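Inorganic polyphosphate/ATP-glucomannokinase (Arthrobacter sp., PDB 1WOQ) phosphorylates glucose and mannose, drawing the phosphoryl group from inorganic polyphosphate or ATP, as a bacterial kinase of the ROK family. Local coordinates at residues I19-G27 and R40-P48; G75-I86 and R116-A126. All blocks are in the same frame, centred on the assembly; numbering follows the deposited sequence.

Contact 1 of 2, residues I19-G27 and R40-P48; sequences IGGTGIKGG and RFRVPTPQP. With PO4 (phosphate ion), chain E; PO4 (phosphate ion), chain D.
With its CG held between backbone N and carbonyl carbon (chi1 51°) and the rest of the chain fully extended, Lys25 runs alongside Arg42, whose CG lies anti to the backbone N (chi1 178°) before the chain bends at chi3. Lys25 and Arg42 are a non-hydrogen-bonded pair of the antiparallel strands 23-27 and 40-44, their side chains pointing the same way, and CB of Lys25 sits over one face of the Arg42 guanidinium. Their ends converge on a phosphate ion, probably taken up from the crystallisation liquor. Arg42 NE gives it a nearly straight bond, 2.8 Å to phosphate O3, with that oxygen in the guanidinium plane, and Arg42 NH2 bonds a second oxygen, O1. Lys25 NZ reaches phosphate O4 at 2.8 Å and also bonds the backbone oxygen of Asn248. Both cations reach the anion from the same side, and its charge should offset theirs.

Ile24 and Val43 form a hydrogen-bonded pair, Ile24 N to Val43 O at 3.0 Å and the reverse bond equally long; their side chains turn to the other face, toward helix 51-66. Gly26 and Phe41 repeat the pattern. Beyond the strand end Thr45 takes over: its OG1 donates to Gly20 O at 2.9 Å from above the carbonyl plane, and its N bonds Thr22 O at 3.3 Å. CD1 of Ile24 meets Pro46 CD at 3.9 Å, the two side chains crossing at about a right angle. A water donates to both Gly21 O and Gln47 OE1, bridging the loops, while Gly21 N holds a second phosphate through O4. This is the antiparallel hairpin of an actin-like ATPase domain, and the glycine-rich loop before it, between strands 14-19 and 23-30, is consistent with the phosphate-binding loop that actin-like ATPases carry between their first two strands.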
loop_
_atom_site.group_PDB
_atom_site.type_symbol
_atom_site.label_atom_id
_atom_site.label_comp_id
_atom_site.label_asym_id
_atom_site.label_seq_id
_atom_site.Cartn_x
_atom_site.Cartn_y
_atom_site.Cartn_z
ATOM N N ILE A 19 -4.056 -6.093 -2.942
ATOM C CA ILE A 19 -4.047 -7.358 -2.216
ATOM C C ILE A 19 -3.686 -7.104 -0.758
ATOM O O ILE A 19 -2.560 -6.710 -0.443
ATOM C CB ILE A 19 -3.031 -8.349 -2.825
ATOM C CG1 ILE A 19 -3.430 -8.679 -4.268
ATOM C CG2 ILE A 19 -2.970 -9.620 -1.978
ATOM C CD1 ILE A 19 -2.427 -9.544 -5.014
ATOM N N GLY A 20 -4.651 -7.326 0.128
ATOM C CA GLY A 20 -4.419 -7.105 1.542
ATOM C C GLY A 20 -4.456 -8.384 2.353
ATOM O O GLY A 20 -4.696 -9.465 1.815
ATOM N N GLY A 21 -4.222 -8.256 3.654
ATOM C CA GLY A 21 -4.229 -9.415 4.521
ATOM C C GLY A 21 -5.606 -10.023 4.702
ATOM O O GLY A 21 -5.742 -11.244 4.772
ATOM N N THR A 22 -6.634 -9.182 4.767
ATOM C CA THR A 22 -7.993 -9.672 4.962
ATOM C C THR A 22 -8.891 -9.537 3.738
ATOM O O THR A 22 -9.921 -10.199 3.648
ATOM C CB THR A 22 -8.681 -8.956 6.143
ATOM O OG1 THR A 22 -8.828 -7.563 5.844
ATOM C CG2 THR A 22 -7.854 -9.113 7.410
ATOM N N GLY A 23 -8.510 -8.689 2.792
ATOM C CA GLY A 23 -9.337 -8.532 1.612
ATOM C C GLY A 23 -8.580 -8.176 0.348
ATOM O O GLY A 23 -7.519 -7.555 0.401
ATOM N N ILE A 24 -9.125 -8.598 -0.787
ATOM C CA ILE A 24 -8.548 -8.304 -2.092
ATOM C C ILE A 24 -9.610 -7.459 -2.768
ATOM O O ILE A 24 -10.692 -7.945 -3.101
ATOM C CB ILE A 24 -8.295 -9.583 -2.900
ATOM C CG1 ILE A 24 -7.160 -10.374 -2.245
ATOM C CG2 ILE A 24 -7.964 -9.235 -4.352
ATOM C CD1 ILE A 24 -6.813 -11.654 -2.959
ATOM N N LYS A 25 -9.308 -6.181 -2.942
ATOM C CA LYS A 25 -10.262 -5.261 -3.525
ATOM C C LYS A 25 -9.750 -4.575 -4.773
ATOM O O LYS A 25 -8.543 -4.466 -4.992
ATOM C CB LYS A 25 -10.651 -4.212 -2.486
ATOM C CG LYS A 25 -9.460 -3.552 -1.821
ATOM C CD LYS A 25 -9.892 -2.600 -0.713
ATOM C CE LYS A 25 -8.682 -2.065 0.036
ATOM N NZ LYS A 25 -9.066 -1.145 1.143
ATOM N N GLY A 26 -10.681 -4.106 -5.590
ATOM C CA GLY A 26 -10.290 -3.434 -6.810
ATOM C C GLY A 26 -11.268 -2.340 -7.166
ATOM O O GLY A 26 -12.362 -2.250 -6.603
ATOM N N GLY A 27 -10.865 -1.505 -8.111
ATOM C CA GLY A 27 -11.716 -0.422 -8.547
ATOM C C GLY A 27 -11.271 0.055 -9.910
ATOM O O GLY A 27 -10.142 -0.204 -10.326
ATOM N N ARG A 40 -15.981 0.242 -5.276
ATOM C CA ARG A 40 -14.866 -0.692 -5.264
ATOM C C ARG A 40 -15.487 -2.060 -5.016
ATOM O O ARG A 40 -16.565 -2.158 -4.424
ATOM C CB ARG A 40 -13.873 -0.345 -4.153
ATOM C CG ARG A 40 -14.448 -0.388 -2.758
ATOM C CD ARG A 40 -13.666 0.538 -1.843
ATOM N NE ARG A 40 -14.152 0.503 -0.469
ATOM C CZ ARG A 40 -14.000 1.499 0.397
ATOM N NH1 ARG A 40 -13.379 2.609 0.022
ATOM N NH2 ARG A 40 -14.465 1.385 1.634
ATOM N N PHE A 41 -14.819 -3.108 -5.480
ATOM C CA PHE A 41 -15.320 -4.467 -5.322
ATOM C C PHE A 41 -14.302 -5.273 -4.535
ATOM O O PHE A 41 -13.103 -5.182 -4.793
ATOM C CB PHE A 41 -15.537 -5.096 -6.695
ATOM C CG PHE A 41 -16.194 -6.440 -6.647
ATOM C CD1 PHE A 41 -17.545 -6.556 -6.341
ATOM C CD2 PHE A 41 -15.461 -7.594 -6.909
ATOM C CE1 PHE A 41 -18.161 -7.806 -6.298
ATOM C CE2 PHE A 41 -16.066 -8.847 -6.869
ATOM C CZ PHE A 41 -17.421 -8.953 -6.562
ATOM N N ARG A 42 -14.775 -6.066 -3.579
ATOM C CA ARG A 42 -13.872 -6.854 -2.752
ATOM C C ARG A 42 -14.321 -8.289 -2.526
ATOM O O ARG A 42 -15.515 -8.584 -2.471
ATOM C CB ARG A 42 -13.696 -6.177 -1.386
ATOM C CG ARG A 42 -12.810 -6.952 -0.417
ATOM C CD ARG A 42 -12.977 -6.491 1.029
ATOM N NE ARG A 42 -12.630 -5.086 1.248
ATOM C CZ ARG A 42 -13.493 -4.075 1.188
ATOM N NH1 ARG A 42 -14.772 -4.303 0.916
ATOM N NH2 ARG A 42 -13.079 -2.833 1.416
ATOM N N VAL A 43 -13.343 -9.180 -2.411
ATOM C CA VAL A 43 -13.604 -10.583 -2.119
ATOM C C VAL A 43 -12.643 -10.890 -0.978
ATOM O O VAL A 43 -11.633 -10.200 -0.806
ATOM C CB VAL A 43 -13.325 -11.512 -3.324
ATOM C CG1 VAL A 43 -14.215 -11.118 -4.498
ATOM C CG2 VAL A 43 -11.856 -11.460 -3.711
ATOM N N PRO A 44 -12.954 -11.906 -0.165
ATOM C CA PRO A 44 -12.078 -12.252 0.957
ATOM C C PRO A 44 -10.718 -12.763 0.511
ATOM O O PRO A 44 -10.610 -13.456 -0.499
ATOM C CB PRO A 44 -12.868 -13.333 1.696
ATOM C CG PRO A 44 -14.293 -13.023 1.344
ATOM C CD PRO A 44 -14.194 -12.697 -0.123
ATOM N N THR A 45 -9.680 -12.415 1.265
ATOM C CA THR A 45 -8.350 -12.896 0.939
ATOM C C THR A 45 -8.378 -14.377 1.296
ATOM O O THR A 45 -8.652 -14.744 2.444
ATOM C CB THR A 45 -7.262 -12.202 1.778
ATOM O OG1 THR A 45 -7.274 -10.792 1.513
ATOM C CG2 THR A 45 -5.890 -12.766 1.429
ATOM N N PRO A 46 -8.112 -15.252 0.317
ATOM C CA PRO A 46 -8.127 -16.688 0.597
ATOM C C PRO A 46 -7.114 -17.075 1.668
ATOM O O PRO A 46 -6.088 -16.414 1.839
ATOM C CB PRO A 46 -7.815 -17.307 -0.763
ATOM C CG PRO A 46 -6.942 -16.270 -1.407
ATOM C CD PRO A 46 -7.651 -14.985 -1.057
ATOM N N GLN A 47 -7.416 -18.146 2.396
ATOM C CA GLN A 47 -6.531 -18.623 3.447
ATOM C C GLN A 47 -6.381 -20.137 3.371
ATOM O O GLN A 47 -7.365 -20.873 3.448
ATOM C CB GLN A 47 -7.065 -18.211 4.821
ATOM C CG GLN A 47 -7.096 -16.703 5.032
ATOM C CD GLN A 47 -5.715 -16.068 4.956
ATOM O OE1 GLN A 47 -5.586 -14.846 4.880
ATOM N NE2 GLN A 47 -4.676 -16.897 4.986
ATOM N N PRO A 48 -5.139 -20.617 3.200
ATOM C CA PRO A 48 -3.937 -19.785 3.081
ATOM C C PRO A 48 -3.930 -18.956 1.799
ATOM O O PRO A 48 -4.565 -19.322 0.812
ATOM C CB PRO A 48 -2.810 -20.811 3.110
ATOM C CG PRO A 48 -3.423 -21.978 2.409
ATOM C CD PRO A 48 -4.802 -22.043 3.038
HETATM P P PO4 E . -9.643 -4.044 3.242
HETATM O O1 PO4 E . -10.847 -3.008 3.242
HETATM O O2 PO4 E . -9.561 -4.977 4.431
HETATM O O3 PO4 E . -9.940 -4.842 1.949
HETATM O O4 PO4 E . -8.433 -3.142 3.069
HETATM P P PO4 D . -3.471 -4.893 5.331
HETATM O O1 PO4 D . -2.695 -4.647 3.969
HETATM O O2 PO4 D . -2.989 -4.092 6.520
HETATM O O3 PO4 D . -4.904 -4.465 4.935
HETATM O O4 PO4 D . -3.367 -6.399 5.505
HETATM O O HOH W 1 -3.859 -12.962 3.947
#

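Contact 2 of 2, residues G75-I86 and R116-A126; sequences GSPVGVTFPGII and RPVEVINDADA. With BGC (beta-D-glucopyranose), chain C.
Parallel strands 78-82 and 118-122, neighbours in the actin-like N-terminal sheet, form a beta-alpha-beta crossover through helix 106-114 and run out at their C-terminal ends into the glucose pocket, where helix 123-134 begins. Backbone bonds alternate between them from Val78 N to Pro117 O through to Asp123 N, which meets Phe82 O at 3.0 Å. Val78, Val80, Val118 and Val120 share one face; Val80 CG2 presses on Val118 CG1 at a tight 3.5 Å, and the crossover helix packs on this side. At the far end Arg116 turns its guanidinium edge to Ser76: NE bonds Ser76 O, in plane, and NH2 reaches OG, which also bonds Ala73 O, while Val78 CG2 lies over one guanidinium face.

At the sugar end, Asn122 caps the helix, its OD1 accepting from Asp125 N on a lone pair and weakly from Ala124 N. That fixes the amide so that ND2 bonds Gly84 O at 3.0 Å and, weakly, glucose O3 and O4. Asp123, its CG between backbone N and carbonyl carbon (chi1 63°), takes the O4/O6 side of the sugar with both carboxylate oxygens: OD1 accepts from glucose O6 at 2.7 Å, and OD2 from glucose O4 at 2.5 Å.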
loop_
_atom_site.group_PDB
_atom_site.type_symbol
_atom_site.label_atom_id
_atom_site.label_comp_id
_atom_site.label_asym_id
_atom_site.label_seq_id
_atom_site.Cartn_x
_atom_site.Cartn_y
_atom_site.Cartn_z
ATOM N N GLY A 75 -8.601 -5.581 -22.962
ATOM C CA GLY A 75 -7.211 -6.001 -22.898
ATOM C C GLY A 75 -6.281 -5.016 -22.219
ATOM O O GLY A 75 -5.059 -5.180 -22.260
ATOM N N SER A 76 -6.850 -3.994 -21.587
ATOM C CA SER A 76 -6.047 -2.986 -20.909
ATOM C C SER A 76 -5.265 -3.593 -19.746
ATOM O O SER A 76 -5.733 -4.522 -19.090
ATOM C CB SER A 76 -6.943 -1.853 -20.400
ATOM O OG SER A 76 -7.944 -2.341 -19.526
ATOM N N PRO A 77 -4.054 -3.078 -19.484
ATOM C CA PRO A 77 -3.233 -3.595 -18.386
ATOM C C PRO A 77 -3.878 -3.331 -17.029
ATOM O O PRO A 77 -4.598 -2.350 -16.857
ATOM C CB PRO A 77 -1.913 -2.844 -18.561
ATOM C CG PRO A 77 -2.347 -1.543 -19.146
ATOM C CD PRO A 77 -3.369 -1.972 -20.175
ATOM N N VAL A 78 -3.612 -4.217 -16.076
ATOM C CA VAL A 78 -4.161 -4.104 -14.730
ATOM C C VAL A 78 -3.042 -3.937 -13.707
ATOM O O VAL A 78 -2.056 -4.673 -13.732
ATOM C CB VAL A 78 -4.977 -5.368 -14.368
ATOM C CG1 VAL A 78 -5.482 -5.290 -12.931
ATOM C CG2 VAL A 78 -6.133 -5.519 -15.337
ATOM N N GLY A 79 -3.205 -2.968 -12.809
ATOM C CA GLY A 79 -2.212 -2.735 -11.775
ATOM C C GLY A 79 -2.607 -3.491 -10.519
ATOM O O GLY A 79 -3.779 -3.529 -10.153
ATOM N N VAL A 80 -1.634 -4.091 -9.848
ATOM C CA VAL A 80 -1.922 -4.871 -8.648
ATOM C C VAL A 80 -0.871 -4.616 -7.578
ATOM O O VAL A 80 0.309 -4.465 -7.896
ATOM C CB VAL A 80 -1.922 -6.381 -8.980
ATOM C CG1 VAL A 80 -2.286 -7.194 -7.750
ATOM C CG2 VAL A 80 -2.891 -6.659 -10.126
ATOM N N THR A 81 -1.290 -4.561 -6.317
ATOM C CA THR A 81 -0.335 -4.350 -5.230
ATOM C C THR A 81 -0.050 -5.667 -4.529
ATOM O O THR A 81 -0.825 -6.619 -4.620
ATOM C CB THR A 81 -0.858 -3.376 -4.155
ATOM O OG1 THR A 81 -1.906 -4.009 -3.407
ATOM C CG2 THR A 81 -1.386 -2.094 -4.794
ATOM N N PHE A 82 1.066 -5.711 -3.816
ATOM C CA PHE A 82 1.453 -6.905 -3.083
ATOM C C PHE A 82 2.290 -6.452 -1.898
ATOM O O PHE A 82 3.165 -5.603 -2.045
ATOM C CB PHE A 82 2.273 -7.841 -3.964
ATOM C CG PHE A 82 2.595 -9.143 -3.300
ATOM C CD1 PHE A 82 1.691 -10.196 -3.338
ATOM C CD2 PHE A 82 3.775 -9.292 -2.579
ATOM C CE1 PHE A 82 1.957 -11.383 -2.663
ATOM C CE2 PHE A 82 4.047 -10.475 -1.901
ATOM C CZ PHE A 82 3.137 -11.520 -1.943
ATOM N N PRO A 83 2.044 -7.024 -0.708
ATOM C CA PRO A 83 2.788 -6.648 0.493
ATOM C C PRO A 83 4.208 -7.198 0.594
ATOM O O PRO A 83 4.522 -7.945 1.513
ATOM C CB PRO A 83 1.889 -7.155 1.613
ATOM C CG PRO A 83 1.381 -8.436 1.041
ATOM C CD PRO A 83 1.035 -8.057 -0.396
ATOM N N GLY A 84 5.062 -6.816 -0.347
ATOM C CA GLY A 84 6.439 -7.272 -0.316
ATOM C C GLY A 84 7.298 -6.558 -1.344
ATOM O O GLY A 84 6.796 -5.759 -2.134
ATOM N N ILE A 85 8.597 -6.837 -1.327
ATOM C CA ILE A 85 9.519 -6.234 -2.282
ATOM C C ILE A 85 9.212 -6.804 -3.667
ATOM O O ILE A 85 9.120 -8.023 -3.834
ATOM C CB ILE A 85 10.988 -6.576 -1.933
ATOM C CG1 ILE A 85 11.352 -5.993 -0.566
ATOM C CG2 ILE A 85 11.921 -6.043 -3.012
ATOM C CD1 ILE A 85 12.706 -6.479 -0.036
ATOM N N ILE A 86 9.046 -5.924 -4.651
ATOM C CA ILE A 86 8.769 -6.351 -6.020
ATOM C C ILE A 86 9.862 -5.831 -6.953
ATOM O O ILE A 86 10.043 -4.620 -7.095
ATOM C CB ILE A 86 7.410 -5.810 -6.532
ATOM C CG1 ILE A 86 6.265 -6.277 -5.624
ATOM C CG2 ILE A 86 7.183 -6.263 -7.977
ATOM C CD1 ILE A 86 6.081 -7.782 -5.543
ATOM N N ARG A 116 -4.420 -10.761 -19.686
ATOM C CA ARG A 116 -4.107 -9.381 -20.035
ATOM C C ARG A 116 -2.881 -8.996 -19.215
ATOM O O ARG A 116 -2.604 -9.616 -18.190
ATOM C CB ARG A 116 -5.287 -8.461 -19.691
ATOM C CG ARG A 116 -5.613 -8.411 -18.204
ATOM C CD ARG A 116 -7.074 -8.049 -17.952
ATOM N NE ARG A 116 -7.411 -6.677 -18.321
ATOM C CZ ARG A 116 -8.634 -6.168 -18.212
ATOM N NH1 ARG A 116 -9.626 -6.922 -17.752
ATOM N NH2 ARG A 116 -8.868 -4.907 -18.541
ATOM N N PRO A 117 -2.129 -7.977 -19.653
ATOM C CA PRO A 117 -0.942 -7.585 -18.886
ATOM C C PRO A 117 -1.246 -7.128 -17.459
ATOM O O PRO A 117 -2.187 -6.376 -17.220
ATOM C CB PRO A 117 -0.324 -6.478 -19.740
ATOM C CG PRO A 117 -1.495 -5.923 -20.498
ATOM C CD PRO A 117 -2.269 -7.154 -20.866
ATOM N N VAL A 118 -0.439 -7.605 -16.520
ATOM C CA VAL A 118 -0.593 -7.253 -15.114
ATOM C C VAL A 118 0.772 -6.872 -14.572
ATOM O O VAL A 118 1.751 -7.597 -14.766
ATOM C CB VAL A 118 -1.127 -8.435 -14.275
ATOM C CG1 VAL A 118 -1.164 -8.052 -12.797
ATOM C CG2 VAL A 118 -2.507 -8.830 -14.749
ATOM N N GLU A 119 0.836 -5.727 -13.904
ATOM C CA GLU A 119 2.082 -5.257 -13.322
ATOM C C GLU A 119 1.874 -4.976 -11.849
ATOM O O GLU A 119 1.013 -4.179 -11.467
ATOM C CB GLU A 119 2.566 -4.011 -14.053
ATOM C CG GLU A 119 3.053 -4.326 -15.454
ATOM C CD GLU A 119 3.536 -3.106 -16.196
ATOM O OE1 GLU A 119 4.285 -2.308 -15.598
ATOM O OE2 GLU A 119 3.175 -2.955 -17.381
ATOM N N VAL A 120 2.673 -5.650 -11.033
ATOM C CA VAL A 120 2.589 -5.540 -9.588
ATOM C C VAL A 120 3.559 -4.517 -9.014
ATOM O O VAL A 120 4.643 -4.279 -9.559
ATOM C CB VAL A 120 2.855 -6.921 -8.934
ATOM C CG1 VAL A 120 2.775 -6.825 -7.419
ATOM C CG2 VAL A 120 1.847 -7.945 -9.461
ATOM N N ILE A 121 3.146 -3.906 -7.913
ATOM C CA ILE A 121 3.955 -2.915 -7.218
ATOM C C ILE A 121 3.705 -3.120 -5.730
ATOM O O ILE A 121 2.645 -3.607 -5.336
ATOM C CB ILE A 121 3.542 -1.481 -7.614
ATOM C CG1 ILE A 121 4.364 -0.459 -6.820
ATOM C CG2 ILE A 121 2.046 -1.286 -7.380
ATOM C CD1 ILE A 121 4.089 0.984 -7.217
ATOM N N ASN A 122 4.680 -2.775 -4.901
ATOM C CA ASN A 122 4.494 -2.927 -3.465
ATOM C C ASN A 122 3.279 -2.116 -3.005
ATOM O O ASN A 122 3.044 -1.012 -3.491
ATOM C CB ASN A 122 5.745 -2.466 -2.721
ATOM C CG ASN A 122 5.524 -2.375 -1.235
ATOM O OD1 ASN A 122 5.236 -1.302 -0.707
ATOM N ND2 ASN A 122 5.636 -3.509 -0.546
ATOM N N ASP A 123 2.514 -2.662 -2.063
ATOM C CA ASP A 123 1.316 -1.981 -1.581
ATOM C C ASP A 123 1.556 -0.595 -0.973
ATOM O O ASP A 123 0.792 0.343 -1.235
ATOM C CB ASP A 123 0.552 -2.869 -0.587
ATOM C CG ASP A 123 1.346 -3.181 0.675
ATOM O OD1 ASP A 123 0.706 -3.403 1.723
ATOM O OD2 ASP A 123 2.594 -3.224 0.627
ATOM N N ALA A 124 2.605 -0.453 -0.167
ATOM C CA ALA A 124 2.902 0.845 0.437
ATOM C C ALA A 124 3.370 1.823 -0.641
ATOM O O ALA A 124 3.017 3.004 -0.610
ATOM C CB ALA A 124 3.969 0.693 1.530
ATOM N N ASP A 125 4.161 1.326 -1.594
ATOM C CA ASP A 125 4.648 2.157 -2.695
ATOM C C ASP A 125 3.465 2.726 -3.478
ATOM O O ASP A 125 3.474 3.898 -3.867
ATOM C CB ASP A 125 5.537 1.347 -3.646
ATOM C CG ASP A 125 6.946 1.132 -3.107
ATOM O OD1 ASP A 125 7.247 1.593 -1.984
ATOM O OD2 ASP A 125 7.753 0.498 -3.821
ATOM N N ALA A 126 2.451 1.894 -3.706
ATOM C CA ALA A 126 1.257 2.327 -4.435
ATOM C C ALA A 126 0.556 3.425 -3.640
ATOM O O ALA A 126 0.148 4.443 -4.197
ATOM C CB ALA A 126 0.308 1.146 -4.653
HETATM C C2 BGC C . 5.933 -5.780 4.224
HETATM C C3 BGC C . 5.836 -4.589 3.261
HETATM C C4 BGC C . 4.394 -4.061 3.223
HETATM C C5 BGC C . 3.918 -3.753 4.650
HETATM C C6 BGC C . 2.473 -3.300 4.726
HETATM C C1 BGC C . 5.404 -5.359 5.598
HETATM O O1 BGC C . 5.442 -6.425 6.481
HETATM O O2 BGC C . 7.282 -6.204 4.333
HETATM O O3 BGC C . 6.246 -4.979 1.959
HETATM O O4 BGC C . 4.333 -2.879 2.430
HETATM O O5 BGC C . 4.044 -4.930 5.477
HETATM O O6 BGC C . 1.606 -4.223 4.082
#

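Overall arrangement
Following the chain from the N terminus, contact 1 closes first: the chain turns back after strand 23-30 and returns as 35-44. Helix 51-66 then leads to strand 78-82, and contact 2 closes a longer loop holding helix 106-114 before strand 118-122. The loops are in series, neither nested nor crossed. Both belong to one five-stranded sheet, contact 1 at the 35-44 edge and contact 2 at the 118-122 edge, with strand 14-19 between them. There the two meet: Ile19 N lies 3.0 Å from Thr81 OG1, a probable hydrogen bond, and Ile19 CD1 packs on Val80 CG1. Their centres are about 14 Å apart, and the sheet links the phosphate-holding hairpin to the glucose pocket.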